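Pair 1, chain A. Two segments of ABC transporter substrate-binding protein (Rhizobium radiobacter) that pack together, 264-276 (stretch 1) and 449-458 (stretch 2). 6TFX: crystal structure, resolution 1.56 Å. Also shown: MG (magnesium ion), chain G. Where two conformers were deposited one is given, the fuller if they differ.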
# COMPACT_ATOMS: atom_id res chain seq x y z
N ASP A 264 -6.85 -1.21 -29.25
CA ASP A 264 -7.69 -2.22 -29.90
C ASP A 264 -7.96 -3.29 -28.83
O ASP A 264 -7.02 -3.92 -28.32
CB ASP A 264 -6.96 -2.85 -31.09
CG ASP A 264 -7.79 -3.83 -31.93
OD1 ASP A 264 -8.74 -4.43 -31.39
OD2 ASP A 264 -7.48 -3.99 -33.12
N ILE A 265 -9.23 -3.49 -28.46
CA ILE A 265 -9.57 -4.50 -27.44
C ILE A 265 -9.02 -5.88 -27.78
O ILE A 265 -8.67 -6.63 -26.87
CB ILE A 265 -11.09 -4.52 -27.15
CG1 ILE A 265 -11.37 -5.25 -25.80
CG2 ILE A 265 -11.91 -5.07 -28.35
CD1 ILE A 265 -12.78 -5.08 -25.22
N ARG A 266 -8.93 -6.24 -29.09
CA ARG A 266 -8.41 -7.57 -29.48
C ARG A 266 -6.97 -7.77 -29.03
O ARG A 266 -6.58 -8.89 -28.68
CB ARG A 266 -8.54 -7.78 -30.98
CG ARG A 266 -10.00 -7.80 -31.42
CD ARG A 266 -10.11 -7.77 -32.94
NE ARG A 266 -9.58 -6.52 -33.49
CZ ARG A 266 -9.67 -6.18 -34.77
NH1 ARG A 266 -10.26 -6.98 -35.64
NH2 ARG A 266 -9.15 -5.02 -35.18
N VAL A 267 -6.17 -6.69 -29.06
CA VAL A 267 -4.77 -6.77 -28.62
C VAL A 267 -4.73 -6.98 -27.11
O VAL A 267 -3.91 -7.76 -26.61
CB VAL A 267 -3.94 -5.55 -29.08
CG1 VAL A 267 -2.49 -5.65 -28.61
CG2 VAL A 267 -4.00 -5.40 -30.60
N ARG A 268 -5.61 -6.29 -26.37
CA ARG A 268 -5.66 -6.44 -24.90
C ARG A 268 -6.13 -7.86 -24.56
O ARG A 268 -5.57 -8.52 -23.69
CB ARG A 268 -6.62 -5.40 -24.28
CG ARG A 268 -6.17 -3.97 -24.55
CD ARG A 268 -6.78 -2.96 -23.59
NE ARG A 268 -8.25 -2.93 -23.63
CZ ARG A 268 -8.96 -2.14 -24.43
NH1 ARG A 268 -8.36 -1.43 -25.38
NH2 ARG A 268 -10.29 -2.12 -24.34
N GLN A 269 -7.18 -8.34 -25.26
CA GLN A 269 -7.68 -9.69 -25.04
C GLN A 269 -6.58 -10.72 -25.33
O GLN A 269 -6.40 -11.67 -24.57
CB GLN A 269 -8.89 -9.97 -25.95
CG GLN A 269 -10.13 -9.18 -25.52
CD GLN A 269 -11.22 -9.27 -26.56
OE1 GLN A 269 -10.97 -9.42 -27.77
NE2 GLN A 269 -12.47 -9.16 -26.11
N ALA A 270 -5.81 -10.48 -26.41
CA ALA A 270 -4.71 -11.39 -26.75
C ALA A 270 -3.72 -11.46 -25.57
O ALA A 270 -3.31 -12.54 -25.20
CB ALA A 270 -3.99 -10.92 -28.01
N LEU A 271 -3.38 -10.30 -24.97
CA LEU A 271 -2.45 -10.31 -23.83
C LEU A 271 -3.04 -11.08 -22.67
O LEU A 271 -2.35 -11.92 -22.08
CB LEU A 271 -2.09 -8.86 -23.42
CG LEU A 271 -1.01 -8.71 -22.34
CD1 LEU A 271 0.33 -9.32 -22.79
CD2 LEU A 271 -0.83 -7.23 -22.01
N ALA A 272 -4.33 -10.83 -22.35
CA ALA A 272 -4.99 -11.49 -21.22
C ALA A 272 -5.03 -13.01 -21.40
O ALA A 272 -4.94 -13.74 -20.41
CB ALA A 272 -6.41 -10.95 -21.05
N HIS A 273 -5.16 -13.48 -22.67
CA HIS A 273 -5.20 -14.93 -22.97
C HIS A 273 -3.81 -15.61 -22.92
O HIS A 273 -3.74 -16.84 -23.04
CB HIS A 273 -5.88 -15.22 -24.33
CG HIS A 273 -7.36 -15.05 -24.31
ND1 HIS A 273 -8.17 -15.85 -23.51
CD2 HIS A 273 -8.15 -14.23 -25.04
CE1 HIS A 273 -9.42 -15.45 -23.76
NE2 HIS A 273 -9.46 -14.49 -24.67
N THR A 274 -2.71 -14.83 -22.79
CA THR A 274 -1.42 -15.49 -22.73
C THR A 274 -0.70 -15.24 -21.37
O THR A 274 0.51 -15.50 -21.26
CB THR A 274 -0.57 -15.19 -23.97
OG1 THR A 274 0.61 -16.02 -23.92
CG2 THR A 274 -0.24 -13.71 -24.13
N VAL A 275 -1.45 -14.77 -20.35
CA VAL A 275 -0.91 -14.68 -19.00
C VAL A 275 -1.55 -15.85 -18.25
O VAL A 275 -2.70 -16.25 -18.55
CB VAL A 275 -1.11 -13.33 -18.26
CG1 VAL A 275 -0.45 -12.18 -19.02
CG2 VAL A 275 -2.58 -13.05 -18.01
N ASN A 276 -0.84 -16.39 -17.27
CA ASN A 276 -1.39 -17.51 -16.52
C ASN A 276 -1.13 -17.30 -15.04
O ASN A 276 -0.12 -17.76 -14.51
CB ASN A 276 -0.83 -18.83 -17.05
CG ASN A 276 -1.63 -20.02 -16.57
OD1 ASN A 276 -2.18 -20.02 -15.46
ND2 ASN A 276 -1.69 -21.05 -17.40
N VAL A 449 -12.90 -5.91 -16.15
CA VAL A 449 -12.32 -7.16 -16.64
C VAL A 449 -12.63 -7.35 -18.13
O VAL A 449 -11.72 -7.68 -18.92
CB VAL A 449 -12.85 -8.37 -15.82
CG1 VAL A 449 -12.53 -9.70 -16.50
CG2 VAL A 449 -12.27 -8.34 -14.41
N SER A 450 -13.93 -7.22 -18.51
CA SER A 450 -14.34 -7.48 -19.91
C SER A 450 -13.77 -6.50 -20.91
O SER A 450 -13.53 -6.88 -22.07
CB SER A 450 -15.86 -7.57 -20.01
OG SER A 450 -16.45 -6.31 -19.77
N ASN A 451 -13.53 -5.24 -20.49
CA ASN A 451 -12.90 -4.26 -21.40
C ASN A 451 -11.36 -4.44 -21.37
O ASN A 451 -10.64 -3.78 -22.13
CB ASN A 451 -13.32 -2.85 -21.01
CG ASN A 451 -14.70 -2.59 -21.54
OD1 ASN A 451 -14.86 -2.19 -22.69
ND2 ASN A 451 -15.73 -2.89 -20.75
N VAL A 452 -10.88 -5.32 -20.47
CA VAL A 452 -9.45 -5.64 -20.35
C VAL A 452 -8.62 -4.38 -20.11
O VAL A 452 -7.63 -4.13 -20.80
CB VAL A 452 -8.90 -6.53 -21.52
CG1 VAL A 452 -7.57 -7.20 -21.13
CG2 VAL A 452 -9.92 -7.56 -21.98
N CYS A 453 -9.08 -3.54 -19.18
CA CYS A 453 -8.30 -2.37 -18.79
C CYS A 453 -7.11 -2.82 -17.93
O CYS A 453 -6.06 -2.19 -17.93
CB CYS A 453 -9.20 -1.42 -18.01
SG CYS A 453 -10.58 -0.82 -19.01
N ALA A 454 -7.30 -3.93 -17.21
CA ALA A 454 -6.25 -4.47 -16.36
C ALA A 454 -6.41 -5.97 -16.35
O ALA A 454 -7.54 -6.47 -16.51
CB ALA A 454 -6.35 -3.91 -14.95
N ILE A 455 -5.29 -6.67 -16.21
CA ILE A 455 -5.26 -8.13 -16.18
C ILE A 455 -4.73 -8.52 -14.81
O ILE A 455 -3.59 -8.19 -14.47
CB ILE A 455 -4.35 -8.70 -17.30
CG1 ILE A 455 -4.80 -8.21 -18.70
CG2 ILE A 455 -4.35 -10.24 -17.20
CD1 ILE A 455 -3.67 -8.35 -19.73
N PRO A 456 -5.54 -9.21 -14.01
CA PRO A 456 -5.07 -9.58 -12.68
C PRO A 456 -4.08 -10.71 -12.73
O PRO A 456 -4.17 -11.62 -13.58
CB PRO A 456 -6.33 -10.05 -11.95
CG PRO A 456 -7.26 -10.46 -13.03
CD PRO A 456 -6.93 -9.65 -14.26
N LEU A 457 -3.13 -10.66 -11.81
CA LEU A 457 -2.15 -11.73 -11.73
C LEU A 457 -2.40 -12.39 -10.39
O LEU A 457 -3.52 -12.84 -10.14
CB LEU A 457 -0.72 -11.18 -11.89
CG LEU A 457 -0.53 -10.31 -13.15
CD1 LEU A 457 0.81 -9.73 -13.18
CD2 LEU A 457 -0.80 -11.10 -14.39
N THR A 458 -1.40 -12.45 -9.54
CA THR A 458 -1.55 -13.05 -8.22
C THR A 458 -1.62 -11.93 -7.17
O THR A 458 -1.20 -10.80 -7.45
CB THR A 458 -0.29 -13.89 -7.92
OG1 THR A 458 0.87 -13.07 -8.19
CG2 THR A 458 -0.25 -15.18 -8.71
MG MG G . -11.46 0.33 -17.94
O HOH W 1 -13.28 -9.29 -23.41

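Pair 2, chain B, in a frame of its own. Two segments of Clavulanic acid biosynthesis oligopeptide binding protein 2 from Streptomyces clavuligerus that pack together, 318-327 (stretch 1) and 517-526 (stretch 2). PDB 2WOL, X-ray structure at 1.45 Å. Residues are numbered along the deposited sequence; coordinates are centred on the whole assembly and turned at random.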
# COMPACT_ATOMS: atom_id res chain seq x y z
N ASN B 318 21.81 -21.71 -3.64
CA ASN B 318 23.11 -21.28 -4.13
C ASN B 318 23.00 -19.88 -4.71
O ASN B 318 22.22 -19.64 -5.64
CB ASN B 318 23.63 -22.27 -5.17
CG ASN B 318 25.08 -22.04 -5.53
OD1 ASN B 318 25.43 -21.02 -6.11
ND2 ASN B 318 25.94 -23.00 -5.20
N VAL B 319 23.78 -18.95 -4.16
CA VAL B 319 23.75 -17.55 -4.61
C VAL B 319 24.03 -17.41 -6.11
O VAL B 319 23.52 -16.49 -6.75
CB VAL B 319 24.70 -16.63 -3.78
CG1 VAL B 319 26.17 -16.97 -4.05
CG2 VAL B 319 24.41 -15.15 -4.06
N HIS B 320 24.82 -18.32 -6.66
CA HIS B 320 25.20 -18.23 -8.07
C HIS B 320 24.09 -18.65 -9.01
O HIS B 320 23.97 -18.11 -10.11
CB HIS B 320 26.51 -18.97 -8.32
CG HIS B 320 27.66 -18.35 -7.60
ND1 HIS B 320 28.25 -18.92 -6.49
CD2 HIS B 320 28.29 -17.17 -7.80
CE1 HIS B 320 29.21 -18.12 -6.05
NE2 HIS B 320 29.25 -17.06 -6.83
N VAL B 321 23.26 -19.59 -8.57
CA VAL B 321 22.01 -19.89 -9.27
C VAL B 321 21.16 -18.63 -9.33
O VAL B 321 20.62 -18.28 -10.38
CB VAL B 321 21.25 -21.05 -8.59
CG1 VAL B 321 19.79 -21.09 -9.03
CG2 VAL B 321 21.94 -22.37 -8.87
N ARG B 322 21.06 -17.93 -8.20
CA ARG B 322 20.20 -16.75 -8.11
C ARG B 322 20.72 -15.62 -8.98
O ARG B 322 19.95 -14.94 -9.65
CB ARG B 322 20.01 -16.32 -6.66
CG ARG B 322 19.45 -17.42 -5.76
CD ARG B 322 18.94 -16.90 -4.43
NE ARG B 322 19.97 -16.27 -3.61
CZ ARG B 322 20.70 -16.90 -2.69
NH1 ARG B 322 20.54 -18.20 -2.47
NH2 ARG B 322 21.60 -16.22 -1.99
N ARG B 323 22.04 -15.42 -8.97
CA ARG B 323 22.66 -14.40 -9.82
C ARG B 323 22.55 -14.73 -11.30
O ARG B 323 22.36 -13.84 -12.12
CB ARG B 323 24.12 -14.17 -9.41
CG ARG B 323 24.24 -13.51 -8.04
CD ARG B 323 25.67 -13.30 -7.60
NE ARG B 323 25.69 -12.63 -6.30
CZ ARG B 323 26.73 -12.62 -5.47
NH1 ARG B 323 27.87 -13.23 -5.79
NH2 ARG B 323 26.63 -11.98 -4.31
N ALA B 324 22.65 -16.02 -11.64
CA ALA B 324 22.45 -16.45 -13.02
C ALA B 324 21.08 -16.00 -13.52
O ALA B 324 20.96 -15.47 -14.62
CB ALA B 324 22.59 -17.96 -13.13
N VAL B 325 20.06 -16.20 -12.69
CA VAL B 325 18.70 -15.79 -13.04
C VAL B 325 18.61 -14.28 -13.25
O VAL B 325 18.00 -13.82 -14.22
CB VAL B 325 17.68 -16.27 -11.98
CG1 VAL B 325 16.30 -15.67 -12.24
CG2 VAL B 325 17.61 -17.79 -11.96
N GLN B 326 19.25 -13.51 -12.37
CA GLN B 326 19.24 -12.05 -12.50
C GLN B 326 19.88 -11.61 -13.82
O GLN B 326 19.32 -10.80 -14.55
CB GLN B 326 19.95 -11.38 -11.32
CG GLN B 326 19.43 -11.81 -9.93
CD GLN B 326 18.61 -10.75 -9.21
OE1 GLN B 326 18.43 -9.63 -9.69
NE2 GLN B 326 18.14 -11.10 -8.02
N TYR B 327 21.05 -12.17 -14.14
CA TYR B 327 21.75 -11.81 -15.38
C TYR B 327 20.98 -12.21 -16.64
O TYR B 327 21.05 -11.51 -17.65
CB TYR B 327 23.14 -12.45 -15.43
CG TYR B 327 24.19 -11.77 -14.59
CD1 TYR B 327 24.84 -12.45 -13.57
CD2 TYR B 327 24.56 -10.45 -14.84
CE1 TYR B 327 25.82 -11.84 -12.80
CE2 TYR B 327 25.54 -9.82 -14.07
CZ TYR B 327 26.17 -10.53 -13.05
OH TYR B 327 27.14 -9.92 -12.29
N VAL B 517 20.66 -6.81 0.42
CA VAL B 517 19.57 -7.63 -0.13
C VAL B 517 19.86 -8.01 -1.58
O VAL B 517 19.68 -9.16 -1.97
CB VAL B 517 18.20 -6.94 -0.00
CG1 VAL B 517 17.12 -7.72 -0.76
CG2 VAL B 517 17.81 -6.79 1.46
N MET B 518 20.32 -7.04 -2.38
CA MET B 518 20.65 -7.32 -3.77
C MET B 518 21.88 -8.23 -3.90
O MET B 518 21.94 -9.04 -4.81
CB MET B 518 20.78 -6.03 -4.58
CG MET B 518 19.44 -5.32 -4.83
SD MET B 518 18.10 -6.38 -5.45
CE MET B 518 18.77 -6.90 -7.03
N GLU B 519 22.83 -8.11 -2.97
CA GLU B 519 23.96 -9.05 -2.92
C GLU B 519 23.48 -10.49 -2.74
O GLU B 519 24.02 -11.42 -3.35
CB GLU B 519 24.95 -8.67 -1.81
CG GLU B 519 25.76 -7.42 -2.11
CD GLU B 519 26.53 -6.89 -0.91
OE1 GLU B 519 26.45 -7.50 0.18
OE2 GLU B 519 27.22 -5.86 -1.06
N HIS B 520 22.45 -10.68 -1.91
CA HIS B 520 21.83 -12.00 -1.73
C HIS B 520 21.17 -12.53 -3.00
O HIS B 520 21.02 -13.74 -3.17
CB HIS B 520 20.79 -11.97 -0.60
CG HIS B 520 21.39 -12.02 0.77
ND1 HIS B 520 21.94 -13.17 1.30
CD2 HIS B 520 21.49 -11.07 1.73
CE1 HIS B 520 22.37 -12.92 2.53
NE2 HIS B 520 22.11 -11.66 2.81
N ALA B 521 20.74 -11.60 -3.87
CA ALA B 521 20.12 -11.93 -5.17
C ALA B 521 18.79 -12.70 -5.07
O ALA B 521 18.36 -13.33 -6.03
CB ALA B 521 21.13 -12.65 -6.09
N VAL B 522 18.15 -12.62 -3.91
CA VAL B 522 16.87 -13.31 -3.69
C VAL B 522 15.67 -12.59 -4.32
O VAL B 522 14.63 -13.21 -4.55
CB VAL B 522 16.60 -13.59 -2.19
CG1 VAL B 522 17.56 -14.66 -1.66
CG2 VAL B 522 16.70 -12.32 -1.36
N LEU B 523 15.82 -11.30 -4.61
CA LEU B 523 14.76 -10.53 -5.26
C LEU B 523 15.25 -9.96 -6.59
O LEU B 523 16.28 -9.28 -6.64
CB LEU B 523 14.27 -9.39 -4.36
CG LEU B 523 13.72 -9.76 -2.97
CD1 LEU B 523 13.27 -8.52 -2.23
CD2 LEU B 523 12.58 -10.77 -3.07
N LEU B 524 14.50 -10.26 -7.65
CA LEU B 524 14.76 -9.73 -8.98
C LEU B 524 13.73 -8.64 -9.29
O LEU B 524 12.57 -8.94 -9.58
CB LEU B 524 14.69 -10.84 -10.04
CG LEU B 524 14.63 -10.47 -11.53
CD1 LEU B 524 15.82 -9.61 -11.97
CD2 LEU B 524 14.55 -11.72 -12.38
N PRO B 525 14.15 -7.36 -9.21
CA PRO B 525 13.25 -6.25 -9.50
C PRO B 525 12.95 -6.19 -10.98
O PRO B 525 13.85 -6.38 -11.80
CB PRO B 525 14.06 -5.01 -9.08
CG PRO B 525 15.33 -5.50 -8.49
CD PRO B 525 15.51 -6.92 -8.88
N LEU B 526 11.68 -5.95 -11.32
CA LEU B 526 11.29 -5.83 -12.73
C LEU B 526 10.92 -4.40 -13.08
O LEU B 526 11.67 -3.72 -13.79
CB LEU B 526 10.14 -6.79 -13.07
CG LEU B 526 10.41 -8.29 -12.82
CD1 LEU B 526 9.19 -9.11 -13.17
CD2 LEU B 526 11.62 -8.76 -13.61

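In two binding proteins a helix packs against the end of another helix and the strand that follows it. In both pairs stretch 1 is mostly helix, and stretch 2 finishes a helix, turns, and leaves as a strand running almost parallel to the first helix: the helix and strand axes lie 9.3 Å apart at 5° in pair 1 and 9.2 Å apart at 9° in pair 2. Fourteen central residues superpose with an RMSD of 0.5 Å, and the buried surface is similar, 445 and 475 Å².

The turn in stretch 2 is made by a residue of positive phi, A:Val452 (56°) matching B:Ala521 (64°); in pair 1 it belongs to a Schellman motif. The first helix also starts alike. A:Asp264 and B:Asn318 both occupy the N-cap position with chi1 in t: A:Asp264 OD1 accepts from A:Arg266 N at 2.9 Å, and B:Asn318 OD1 from B:His320 N at 2.8 Å. Only the carboxylate carries a charge, and it also forms a salt bridge, A:Asp264 OD2 to A:Arg266 NH2 at 2.8 Å.

A closely conserved side chain is the arginine, A:Arg268 matching B:Arg322, with side-chain centres 0.3 Å apart and the same m, t, m rotamers. Each points toward stretch 2 and grips a carbonyl at the helix end with two donors. A:Arg268 NE and NH2 reach A:Asn451 O at 2.9 and 2.8 Å; B:Arg322 NE and NH2 reach B:His520 O, both at 2.8 Å. The carbonyls belong to matched residues and lie near the guanidinium plane, so one acceptor serves both N-H groups. In pair 2, B:Val522 CG1 also lies over one guanidinium face. Its match, A:Cys453, points away, and its SG binds the magnesium ion at 1.8 Å.

One turn along, the solutions part. A:Ala272 is small and packs by apolar contact, its CB 3.9 Å from A:Val452 CG1 and 4.0 Å from A:Ile455 CG1. Its match, B:Gln326, is long, and its NE2 lies 3.9 Å from the CB of the smaller B:Ala521; NE2 donates to B:Ala521 O at 3.0 Å and B:Leu523 O at 2.9 Å, tying the helix to the turn and the strand. With 108 Å² covered, it contributes more than any other residue of pair 2, whereas the largest shares in pair 1 belong to the apolar A:Ile455 and A:Val452. At these two matched positions the larger side chain is on stretch 2 in pair 1 (A:Val452 against A:Ala272) and on the helix in pair 2 (B:Gln326 against B:Ala521).

Position A:Gln269, matching B:Arg323, addresses equivalent carbonyls by different means. A:Gln269 NE2 donates to a water at 2.8 Å, which donates to A:Ser450 O at 2.8 Å; the longer B:Arg323 bonds directly, NH2 to B:Glu519 O at 2.8 Å. Between helix and strand, A:Leu271 CG lies 3.7 Å from A:Ile455 CD1, while at the matched positions B:Val325 CG1 lies 4.3 Å from B:Leu524 CD2.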